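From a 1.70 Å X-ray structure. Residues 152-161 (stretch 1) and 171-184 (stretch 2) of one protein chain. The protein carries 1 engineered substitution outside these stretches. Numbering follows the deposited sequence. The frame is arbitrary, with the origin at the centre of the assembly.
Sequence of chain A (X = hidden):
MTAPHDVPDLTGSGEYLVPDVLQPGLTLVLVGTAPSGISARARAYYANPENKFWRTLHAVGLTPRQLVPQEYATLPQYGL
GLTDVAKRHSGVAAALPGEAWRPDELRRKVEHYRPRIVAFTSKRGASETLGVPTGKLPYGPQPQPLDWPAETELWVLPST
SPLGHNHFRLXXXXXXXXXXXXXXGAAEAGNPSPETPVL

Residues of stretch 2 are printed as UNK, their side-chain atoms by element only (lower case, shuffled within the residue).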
ATOM      1  N   THR A 152     -14.558   1.559  -3.729  1.00 25.80           N
ATOM      2  CA  THR A 152     -13.059   1.414  -3.538  1.00 24.42           C
ATOM      3  C   THR A 152     -12.314   2.370  -4.489  1.00 22.30           C
ATOM      4  O   THR A 152     -12.147   2.087  -5.640  1.00 22.63           O
ATOM      5  CB  THR A 152     -12.542  -0.038  -3.827  1.00 24.74           C
ATOM      6  OG1 THR A 152     -13.119  -0.970  -2.893  1.00 26.44           O
ATOM      7  CG2 THR A 152     -10.978  -0.129  -3.556  1.00 24.56           C
ATOM      8  N   GLU A 153     -11.914   3.497  -3.957  1.00 22.25           N
ATOM      9  CA  GLU A 153     -11.144   4.506  -4.699  1.00 21.72           C
ATOM     10  C   GLU A 153      -9.700   4.033  -4.827  1.00 21.20           C
ATOM     11  O   GLU A 153      -9.204   3.279  -3.986  1.00 19.26           O
ATOM     12  CB  GLU A 153     -11.046   5.760  -3.858  1.00 22.85           C
ATOM     13  CG  GLU A 153     -12.260   6.601  -3.592  1.00 27.42           C
ATOM     14  CD  GLU A 153     -11.892   7.710  -2.591  1.00 25.52           C
ATOM     15  OE1 GLU A 153     -12.574   7.805  -1.585  1.00 28.62           O
ATOM     16  OE2 GLU A 153     -10.897   8.520  -2.790  1.00 30.76           O
ATOM     17  N   LEU A 154      -8.997   4.541  -5.842  1.00 20.23           N
ATOM     18  CA  LEU A 154      -7.634   4.037  -6.140  1.00 21.45           C
ATOM     19  C   LEU A 154      -6.718   5.254  -6.200  1.00 21.98           C
ATOM     20  O   LEU A 154      -7.057   6.290  -6.799  1.00 22.25           O
ATOM     21  CB  LEU A 154      -7.676   3.309  -7.458  1.00 22.17           C
ATOM     22  CG  LEU A 154      -6.673   2.276  -7.983  1.00 28.03           C
ATOM     23  CD1 LEU A 154      -7.385   1.619  -9.125  1.00 32.13           C
ATOM     24  CD2 LEU A 154      -5.343   2.901  -8.435  1.00 34.07           C
ATOM     25  N   TRP A 155      -5.549   5.155  -5.571  1.00 20.95           N
ATOM     26  CA  TRP A 155      -4.681   6.314  -5.413  1.00 18.87           C
ATOM     27  C   TRP A 155      -3.293   5.837  -5.767  1.00 19.34           C
ATOM     28  O   TRP A 155      -2.973   4.636  -5.633  1.00 17.91           O
ATOM     29  CB  TRP A 155      -4.663   6.810  -3.947  1.00 20.90           C
ATOM     30  CG  TRP A 155      -5.864   7.705  -3.546  1.00 19.95           C
ATOM     31  CD1 TRP A 155      -7.195   7.384  -3.595  1.00 21.55           C
ATOM     32  CD2 TRP A 155      -5.799   9.042  -3.036  1.00 22.75           C
ATOM     33  NE1 TRP A 155      -7.967   8.424  -3.117  1.00 21.88           N
ATOM     34  CE2 TRP A 155      -7.141   9.468  -2.787  1.00 22.34           C
ATOM     35  CE3 TRP A 155      -4.747   9.939  -2.772  1.00 23.87           C
ATOM     36  CZ2 TRP A 155      -7.448  10.753  -2.283  1.00 22.88           C
ATOM     37  CZ3 TRP A 155      -5.055  11.216  -2.259  1.00 23.01           C
ATOM     38  CH2 TRP A 155      -6.412  11.616  -2.055  1.00 22.65           C
ATOM     39  N   VAL A 156      -2.466   6.792  -6.204  1.00 18.38           N
ATOM     40  CA  VAL A 156      -1.065   6.484  -6.542  1.00 18.95           C
ATOM     41  C   VAL A 156      -0.221   7.494  -5.808  1.00 18.73           C
ATOM     42  O   VAL A 156      -0.542   8.699  -5.800  1.00 18.59           O
ATOM     43  CB  VAL A 156      -0.816   6.493  -8.066  1.00 19.42           C
ATOM     44  CG1 VAL A 156       0.684   6.327  -8.390  1.00 20.37           C
ATOM     45  CG2 VAL A 156      -1.609   5.365  -8.792  1.00 19.20           C
ATOM     46  N   LEU A 157       0.812   7.018  -5.096  1.00 16.73           N
ATOM     47  CA  LEU A 157       1.543   7.900  -4.213  1.00 14.98           C
ATOM     48  C   LEU A 157       3.008   7.923  -4.571  1.00 15.67           C
ATOM     49  O   LEU A 157       3.490   6.950  -5.110  1.00 17.23           O
ATOM     50  CB  LEU A 157       1.406   7.503  -2.735  1.00 16.11           C
ATOM     51  CG  LEU A 157      -0.052   7.360  -2.238  1.00 15.70           C
ATOM     52  CD1 LEU A 157      -0.037   6.621  -0.831  1.00 16.86           C
ATOM     53  CD2 LEU A 157      -0.711   8.676  -2.097  1.00 17.58           C
ATOM     54  N   PRO A 158       3.703   9.047  -4.301  1.00 17.33           N
ATOM     55  CA  PRO A 158       5.165   9.120  -4.540  1.00 17.74           C
ATOM     56  C   PRO A 158       5.865   8.136  -3.630  1.00 17.17           C
ATOM     57  O   PRO A 158       5.589   8.101  -2.433  1.00 16.84           O
ATOM     58  CB  PRO A 158       5.522  10.575  -4.158  1.00 19.53           C
ATOM     59  CG  PRO A 158       4.210  11.360  -4.351  1.00 20.32           C
ATOM     60  CD  PRO A 158       3.176  10.331  -3.784  1.00 17.44           C
ATOM     61  N   SER A 159       6.765   7.338  -4.210  1.00 18.32           N
ATOM     62  CA  SER A 159       7.561   6.371  -3.387  1.00 18.99           C
ATOM     63  C   SER A 159       8.290   7.028  -2.193  1.00 18.65           C
ATOM     64  O   SER A 159       8.878   8.120  -2.323  1.00 18.60           O
ATOM     65  CB  SER A 159       8.508   5.573  -4.289  1.00 19.76           C
ATOM     66  OG  SER A 159       9.370   4.814  -3.504  1.00 18.63           O
ATOM     67  N   THR A 160       8.233   6.376  -1.028  1.00 16.44           N
ATOM     68  CA  THR A 160       8.948   6.792   0.160  1.00 16.50           C
ATOM     69  C   THR A 160      10.332   6.137   0.217  1.00 16.61           C
ATOM     70  O   THR A 160      11.026   6.268   1.206  1.00 16.56           O
ATOM     71  CB  THR A 160       8.145   6.468   1.421  1.00 16.39           C
ATOM     72  OG1 THR A 160       7.823   5.058   1.403  1.00 16.99           O
ATOM     73  CG2 THR A 160       6.786   7.225   1.427  1.00 16.38           C
ATOM     74  N   SER A 161      10.702   5.393  -0.832  1.00 18.39           N
ATOM     75  CA  SER A 161      11.983   4.719  -0.847  1.00 21.68           C
ATOM     76  C   SER A 161      13.132   5.740  -0.961  1.00 24.23           C
ATOM     77  O   SER A 161      12.915   6.819  -1.537  1.00 22.70           O
ATOM     78  CB  SER A 161      11.950   3.673  -1.945  1.00 23.75           C
ATOM     79  OG  SER A 161      12.970   3.961  -2.863  1.00 32.92           O
ATOM     80  N   UNK A 171       2.343  16.242  -0.913  1.00 24.35           N
ATOM     81  CA  UNK A 171       0.959  16.609  -1.232  1.00 24.85           C
ATOM     82  C   UNK A 171       0.025  15.387  -1.378  1.00 24.21           C
ATOM     83  O   UNK A 171      -1.044  15.403  -0.758  1.00 23.10           O
ATOM     84  o   UNK A 171       0.283  19.006  -4.706  1.00 38.67           O
ATOM     85  c   UNK A 171      -0.539  18.113  -2.626  1.00 28.18           C
ATOM     86  o   UNK A 171      -1.566  19.898  -3.841  1.00 40.10           O
ATOM     87  c   UNK A 171       0.841  17.473  -2.496  1.00 25.09           C
ATOM     88  c   UNK A 171      -0.608  19.082  -3.805  1.00 37.39           C
ATOM     89  N   UNK A 172       0.384  14.382  -2.206  1.00 23.97           N
ATOM     90  CA  UNK A 172      -0.533  13.239  -2.426  1.00 22.99           C
ATOM     91  C   UNK A 172      -0.833  12.445  -1.141  1.00 22.07           C
ATOM     92  O   UNK A 172      -2.015  12.034  -0.938  1.00 20.22           O
ATOM     93  c   UNK A 172       1.595  14.247  -3.061  1.00 23.07           C
ATOM     94  c   UNK A 172       1.122  13.437  -4.188  1.00 24.81           C
ATOM     95  c   UNK A 172       0.206  12.399  -3.485  1.00 24.02           C
ATOM     96  N   UNK A 173       0.180  12.292  -0.285  1.00 19.17           N
ATOM     97  CA  UNK A 173       0.080  11.613   1.009  1.00 19.89           C
ATOM     98  C   UNK A 173      -0.786  12.436   2.016  1.00 20.31           C
ATOM     99  O   UNK A 173      -1.531  11.907   2.822  1.00 20.22           O
ATOM    100  c   UNK A 173       3.249   8.357   0.296  1.00 21.90           C
ATOM    101  c   UNK A 173       2.289  10.371   0.913  1.00 19.81           C
ATOM    102  n   UNK A 173       3.673   9.344  -0.567  1.00 19.79           N
ATOM    103  c   UNK A 173       2.041   6.750   2.235  1.00 19.01           C
ATOM    104  c   UNK A 173       3.521   6.968   0.286  1.00 21.49           C
ATOM    105  c   UNK A 173       1.749   8.163   2.237  1.00 20.95           C
ATOM    106  c   UNK A 173       1.486  11.385   1.625  1.00 18.46           C
ATOM    107  c   UNK A 173       2.928   6.191   1.279  1.00 19.29           C
ATOM    108  c   UNK A 173       3.118  10.551  -0.173  1.00 20.36           C
ATOM    109  c   UNK A 173       2.343   8.966   1.232  1.00 19.78           C
ATOM    110  N   UNK A 174      -0.616  13.763   2.028  1.00 21.10           N
ATOM    111  CA  UNK A 174      -1.420  14.546   2.921  1.00 20.59           C
ATOM    112  C   UNK A 174      -2.882  14.561   2.456  1.00 20.34           C
ATOM    113  O   UNK A 174      -3.801  14.529   3.302  1.00 22.10           O
ATOM    114  n   UNK A 174      -2.568  16.180   6.057  1.00 31.97           N
ATOM    115  c   UNK A 174      -1.679  16.816   3.934  1.00 23.16           C
ATOM    116  c   UNK A 174      -1.468  16.447   5.366  1.00 27.43           C
ATOM    117  c   UNK A 174      -0.902  15.992   2.962  1.00 20.73           C
ATOM    118  o   UNK A 174      -0.338  16.409   5.869  1.00 27.40           O
ATOM    119  N   UNK A 175      -3.104  14.615   1.143  1.00 20.23           N
ATOM    120  CA  UNK A 175      -4.469  14.597   0.580  1.00 21.06           C
ATOM    121  C   UNK A 175      -5.163  13.266   0.941  1.00 21.08           C
ATOM    122  O   UNK A 175      -6.398  13.184   1.145  1.00 20.37           O
ATOM    123  c   UNK A 175      -4.431  14.768  -0.922  1.00 21.53           C
ATOM    124  N   UNK A 176      -4.354  12.217   0.938  1.00 20.81           N
ATOM    125  CA  UNK A 176      -4.858  10.902   1.296  1.00 19.11           C
ATOM    126  C   UNK A 176      -5.236  10.899   2.746  1.00 20.01           C
ATOM    127  O   UNK A 176      -6.355  10.425   3.097  1.00 20.28           O
ATOM    128  c   UNK A 176      -3.127   7.425   1.014  1.00 18.07           C
ATOM    129  c   UNK A 176      -3.797   9.815   0.972  1.00 18.69           C
ATOM    130  c   UNK A 176      -4.270   8.410   1.319  1.00 17.73           C
ATOM    131  c   UNK A 176      -5.545   8.015   0.607  1.00 17.40           C
ATOM    132  N   UNK A 177      -4.345  11.414   3.593  1.00 19.63           N
ATOM    133  CA  UNK A 177      -4.569  11.558   5.043  1.00 21.51           C
ATOM    134  C   UNK A 177      -5.902  12.288   5.319  1.00 22.51           C
ATOM    135  O   UNK A 177      -6.685  11.897   6.200  1.00 23.34           O
ATOM    136  N   UNK A 178      -6.129  13.339   4.565  1.00 24.06           N
ATOM    137  CA  UNK A 178      -7.315  14.193   4.728  1.00 25.47           C
ATOM    138  C   UNK A 178      -8.544  13.421   4.322  1.00 25.73           C
ATOM    139  O   UNK A 178      -9.590  13.513   4.997  1.00 27.49           O
ATOM    140  c   UNK A 178      -6.201  16.387   4.215  1.00 26.71           C
ATOM    141  o   UNK A 178      -5.707  16.344   5.396  1.00 27.72           O
ATOM    142  o   UNK A 178      -5.896  17.292   3.439  1.00 30.58           O
ATOM    143  c   UNK A 178      -7.189  15.343   3.749  1.00 25.80           C
ATOM    144  N   UNK A 179      -8.423  12.715   3.199  1.00 25.02           N
ATOM    145  CA  UNK A 179      -9.489  11.843   2.663  1.00 24.23           C
ATOM    146  C   UNK A 179      -9.898  10.709   3.621  1.00 24.07           C
ATOM    147  O   UNK A 179     -11.101  10.412   3.762  1.00 23.71           O
ATOM    148  c   UNK A 179     -13.826  10.379   0.108  1.00 24.69           C
ATOM    149  c   UNK A 179      -9.106  11.254   1.317  1.00 23.32           C
ATOM    150  n   UNK A 179     -14.279  11.302   0.958  1.00 21.76           N
ATOM    151  c   UNK A 179     -10.218  10.374   0.711  1.00 23.17           C
ATOM    152  n   UNK A 179     -14.665   9.535  -0.473  1.00 23.41           N
ATOM    153  n   UNK A 179     -12.518  10.300  -0.172  1.00 22.46           N
ATOM    154  c   UNK A 179     -11.518  11.152   0.427  1.00 24.91           C
ATOM    155  N   UNK A 180      -8.909  10.100   4.278  1.00 22.95           N
ATOM    156  CA  UNK A 180      -9.169   9.085   5.297  1.00 23.14           C
ATOM    157  C   UNK A 180      -9.879   9.712   6.517  1.00 24.70           C
ATOM    158  O   UNK A 180     -10.886   9.163   7.020  1.00 23.24           O
ATOM    159  c   UNK A 180      -7.857   8.326   5.694  1.00 22.42           C
ATOM    160  c   UNK A 180      -8.035   7.525   6.992  1.00 20.00           C
ATOM    161  c   UNK A 180      -7.434   7.456   4.551  1.00 20.78           C
ATOM    162  N   UNK A 181      -9.355  10.853   6.986  1.00 25.23           N
ATOM    163  CA  UNK A 181     -10.014  11.638   8.043  1.00 28.22           C
ATOM    164  C   UNK A 181     -11.481  11.945   7.689  1.00 27.03           C
ATOM    165  O   UNK A 181     -12.379  11.795   8.507  1.00 27.56           O
ATOM    166  n   UNK A 181      -4.908  13.072   9.112  1.00 39.54           N
ATOM    167  n   UNK A 181      -5.858  14.731   7.837  1.00 44.81           N
ATOM    168  c   UNK A 181      -5.924  13.907   8.898  1.00 42.95           C
ATOM    169  c   UNK A 181      -8.200  14.706   9.673  1.00 32.00           C
ATOM    170  c   UNK A 181      -9.446  13.778   9.418  1.00 32.31           C
ATOM    171  c   UNK A 181      -9.237  12.948   8.173  1.00 27.25           C
ATOM    172  n   UNK A 181      -6.972  13.894   9.759  1.00 37.75           N
ATOM    173  N   UNK A 182     -11.699  12.375   6.457  1.00 26.13           N
ATOM    174  CA  UNK A 182     -13.024  12.739   5.941  1.00 26.56           C
ATOM    175  C   UNK A 182     -13.973  11.527   5.902  1.00 25.84           C
ATOM    176  O   UNK A 182     -15.166  11.630   6.194  1.00 25.00           O
ATOM    177  o   UNK A 182     -14.203  15.361   2.131  1.00 39.60           O
ATOM    178  o   UNK A 182     -12.990  13.631   1.568  1.00 33.58           O
ATOM    179  c   UNK A 182     -13.716  14.226   2.391  1.00 29.92           C
ATOM    180  c   UNK A 182     -12.818  13.249   4.533  1.00 26.29           C
ATOM    181  c   UNK A 182     -14.052  13.582   3.730  1.00 29.61           C
ATOM    182  N   UNK A 183     -13.446  10.378   5.501  1.00 24.30           N
ATOM    183  CA  UNK A 183     -14.272   9.165   5.474  1.00 24.06           C
ATOM    184  C   UNK A 183     -14.613   8.703   6.884  1.00 25.17           C
ATOM    185  O   UNK A 183     -15.772   8.398   7.165  1.00 25.36           O
ATOM    186  c   UNK A 183     -13.560   8.047   4.707  1.00 23.43           C
ATOM    187  c   UNK A 183     -12.616   7.208   2.548  1.00 23.28           C
ATOM    188  c   UNK A 183     -13.671   8.130   3.198  1.00 22.09           C
ATOM    189  c   UNK A 183     -15.107   7.818   2.690  1.00 26.32           C
ATOM    190  N   UNK A 184     -13.611   8.613   7.752  1.00 26.17           N
ATOM    191  CA  UNK A 184     -13.791   8.128   9.113  1.00 28.89           C
ATOM    192  C   UNK A 184     -14.674   9.121   9.887  1.00 30.26           C
ATOM    193  O   UNK A 184     -15.361   8.740  10.825  1.00 32.30           O
ATOM    194  n   UNK A 184     -11.088   3.916  12.430  1.00 37.05           N
ATOM    195  c   UNK A 184     -10.986   4.428  11.205  1.00 35.60           C
ATOM    196  n   UNK A 184     -11.370   3.692  10.137  1.00 33.21           N
ATOM    197  c   UNK A 184     -10.315   6.374   9.803  1.00 30.51           C
ATOM    198  c   UNK A 184     -11.619   6.747   9.110  1.00 29.05           C
ATOM    199  n   UNK A 184     -10.513   5.679  11.070  1.00 34.24           N
ATOM    200  c   UNK A 184     -12.431   7.869   9.798  1.00 28.18           C
TER

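Position 171 has three side-chain carbons in a row, the third carrying two oxygens: a carboxylate two methylenes out, Glu171. It touches nothing on stretch 1. At 172 three carbons close a ring onto the backbone N, which defines Pro172; its CB lies 3.6 Å from Pro158 CD and 4.1 Å from Leu157 CD2.

Position 173 has one carbon leading to fused five- and six-membered rings with eight carbons and one nitrogen. An indole is the fit, so this is Trp173. Its NE1 donates to Pro158 O (2.9 Å, 152°), near the ring plane, while Leu157 CD1 sits 3.5 Å from the six-membered ring centroid, 6° off the normal, a CH-pi contact.

Position 174, three carbons ending in one oxygen and one nitrogen, is read as the amide Gln174; its CB points away from the strand. A lone carbon marks 175 as Ala175, whose CB is 3.8 Å from Trp155 CZ3. Four carbons forked at the second make 176 Leu176: CD1 stands 4.0 Å from the centroid of the Trp155 six-membered ring, 17° off its normal, and CD2 is 3.7 Å from Leu157 CD1.

No side-chain atom exists at 177, hence Gly177; an ideal CB there would point away from stretch 1 and crowd Gln174 O at 3.3 Å. At 178, two carbons, the second bearing two oxygens, give Asp178, which accepts a hydrogen bond from Gln174 NE2.

At 179, three carbons, a nitrogen and a carbon with two more nitrogens spell Arg179. Its NE and NH2 each donate to Glu153 OE1 at 2.9 Å, in a salt bridge near the guanidinium plane. Position 180, one carbon carrying two, is Val180, out of reach. Position 181 repeats the guanidinium pattern: Arg181, whose NH1 bridges to Asp178 OD1 (2.9 Å). Three carbons, the third carrying two oxygens, make 182 Glu182; its OE2 receives Arg179 NH1 at 2.7 Å. Position 183, four carbons forked at the second, is Leu183, its CD1 4.2 Å from Glu153 OE1. The last, 184, has another guanidinium: Arg184, out of reach.

The helix runs at 154° to the strand, 9.8 Å away at closest approach, so the register falls from Glu153 opposite Arg179 to Leu157 opposite Pro172. Apolar packing and two CH-pi contacts fill the middle. Polar anchors flank it: the indole bond to Pro158 O, and Glu153, whose OE1 takes Arg179 while OE2 accepts Trp155 NE1 (2.9 Å, 176°). Together 572 Å² is buried.

Stretch 2 171-184: EPWQALGDRVRELR
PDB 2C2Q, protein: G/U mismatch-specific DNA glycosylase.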